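Local coordinates for VAO-type flavoprotein oxidase VAO615 (Myceliophthora thermophila, PDB 6F72), which is a secreted flavoprotein that binds FAD bicovalently, probably an oxidoreductase that reacts rapidly with molecular oxygen when reduced, its substrate still unidentified, at residues G245-D249 / H460-L465. Sequence-based numbering, arbitrary orientation.
Sequences GVAAD and HPANSL
With CG anti to its carbonyl carbon (chi1 -73°), Asp249 brings its carboxylate to both His460 and Asn463, whose CG atoms each sit between backbone N and carbonyl carbon. Asn463 ND2 donates to Asp249 OD1 at 3.0 Å, nearly straight, on the anti lone pair; carboxylate and amide lie almost in one plane. The other amide atom, Asn463 OD1, closes an Asx turn by accepting from Leu465 N at 3.1 Å, so the turn fixes which way ND2 faces. A water bridges the second N-H to the chain: it accepts from Asn463 ND2 and donates to Ala248 O at 2.6 Å. The His460 ring stacks against the carboxylate, planes 17° apart, with Asp249 OD1 over one face near the rim, 3.6 Å from His460 CG. On the far oxygen, Val246 N reaches Asp249 OD2 at 3.1 Å from above the carboxylate plane; thus the acid ties its own turn while gripping the 460-465 loop. Beside this polar cluster Val246 and Leu465 meet tip to tip, CG2 of Val246 only 3.4 Å from CD2 of Leu465, tighter than usual van der Waals contact. Arg470 adds a salt bridge to Asp249 OD1, which probably favours the ionised acid. The 245-249 side, which belongs to the FAD-binding PCMH-type region, brings the side chain of Val246 to about 8 Å from the FAD. The contact joins the short 3-10 turn between helix 241-244 and strand 251-257 to the loop linking strand 448-452, of the seven-stranded antiparallel sheet, with helix 468-471, whose Trp469 and Arg470 also pack on Val246 and Leu465 respectively.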
loop_
_atom_site.group_PDB
_atom_site.type_symbol
_atom_site.label_atom_id
_atom_site.label_comp_id
_atom_site.label_asym_id
_atom_site.label_seq_id
_atom_site.Cartn_x
_atom_site.Cartn_y
_atom_site.Cartn_z
ATOM N N GLY A 245 0.316 -17.067 0.698
ATOM C CA GLY A 245 -0.865 -16.259 0.990
ATOM C C GLY A 245 -0.547 -14.778 1.019
ATOM O O GLY A 245 0.593 -14.365 0.762
ATOM N N VAL A 246 -1.558 -13.969 1.339
ATOM C CA VAL A 246 -1.370 -12.516 1.458
ATOM C C VAL A 246 -0.658 -12.208 2.763
ATOM O O VAL A 246 -0.615 -13.047 3.637
ATOM C CB VAL A 246 -2.700 -11.710 1.340
ATOM C CG1 VAL A 246 -3.397 -12.031 0.041
ATOM C CG2 VAL A 246 -3.614 -11.960 2.528
ATOM N N ALA A 247 -0.100 -11.004 2.878
ATOM C CA ALA A 247 0.573 -10.534 4.094
ATOM C C ALA A 247 -0.222 -10.832 5.377
ATOM O O ALA A 247 0.315 -11.440 6.310
ATOM C CB ALA A 247 0.875 -9.043 3.967
ATOM N N ALA A 248 -1.507 -10.458 5.390
ATOM C CA ALA A 248 -2.377 -10.594 6.548
ATOM C C ALA A 248 -2.588 -12.059 7.036
ATOM O O ALA A 248 -2.845 -12.281 8.229
ATOM C CB ALA A 248 -3.694 -9.904 6.287
ATOM N N ASP A 249 -2.457 -13.020 6.107
ATOM C CA ASP A 249 -2.505 -14.463 6.368
ATOM C C ASP A 249 -1.348 -14.913 7.241
ATOM O O ASP A 249 -1.466 -15.904 7.984
ATOM C CB ASP A 249 -2.411 -15.251 5.063
ATOM C CG ASP A 249 -3.667 -15.188 4.247
ATOM O OD1 ASP A 249 -4.743 -14.820 4.778
ATOM O OD2 ASP A 249 -3.572 -15.532 3.053
ATOM N N HIS A 460 -4.115 -20.509 7.277
ATOM C CA HIS A 460 -3.872 -19.230 7.938
ATOM C C HIS A 460 -4.955 -19.136 9.009
ATOM O O HIS A 460 -5.977 -19.792 8.871
ATOM C CB HIS A 460 -4.003 -18.059 6.926
ATOM C CG HIS A 460 -5.362 -17.963 6.310
ATOM N ND1 HIS A 460 -6.402 -17.290 6.911
ATOM C CD2 HIS A 460 -5.877 -18.524 5.190
ATOM C CE1 HIS A 460 -7.493 -17.422 6.182
ATOM N NE2 HIS A 460 -7.199 -18.156 5.123
ATOM N N PRO A 461 -4.752 -18.328 10.069
ATOM C CA PRO A 461 -5.865 -18.069 10.997
ATOM C C PRO A 461 -7.010 -17.303 10.337
ATOM O O PRO A 461 -6.791 -16.607 9.321
ATOM C CB PRO A 461 -5.228 -17.168 12.060
ATOM C CG PRO A 461 -3.764 -17.460 11.988
ATOM C CD PRO A 461 -3.504 -17.682 10.528
ATOM N N ALA A 462 -8.203 -17.401 10.929
ATOM C CA ALA A 462 -9.335 -16.559 10.543
ATOM C C ALA A 462 -8.915 -15.074 10.533
ATOM O O ALA A 462 -8.254 -14.594 11.458
ATOM C CB ALA A 462 -10.510 -16.769 11.475
ATOM N N ASN A 463 -9.276 -14.383 9.459
ATOM C CA ASN A 463 -9.009 -12.947 9.307
ATOM C C ASN A 463 -10.106 -12.288 8.461
ATOM O O ASN A 463 -11.005 -12.982 7.971
ATOM C CB ASN A 463 -7.578 -12.681 8.806
ATOM C CG ASN A 463 -7.304 -13.246 7.429
ATOM O OD1 ASN A 463 -8.084 -13.043 6.492
ATOM N ND2 ASN A 463 -6.169 -13.926 7.284
ATOM N N SER A 464 -10.065 -10.962 8.353
ATOM C CA SER A 464 -11.115 -10.182 7.667
ATOM C C SER A 464 -10.843 -9.906 6.181
ATOM O O SER A 464 -11.595 -9.162 5.525
ATOM C CB SER A 464 -11.398 -8.883 8.421
ATOM O OG SER A 464 -10.268 -7.998 8.404
ATOM N N LEU A 465 -9.802 -10.545 5.652
ATOM C CA LEU A 465 -9.419 -10.404 4.262
ATOM C C LEU A 465 -10.606 -10.658 3.344
ATOM O O LEU A 465 -11.295 -11.681 3.467
ATOM C CB LEU A 465 -8.243 -11.320 3.929
ATOM C CG LEU A 465 -7.601 -11.113 2.561
ATOM C CD1 LEU A 465 -6.581 -9.971 2.588
ATOM C CD2 LEU A 465 -6.979 -12.395 2.040
HETATM O O HOH W 1 -4.304 -14.112 9.381
#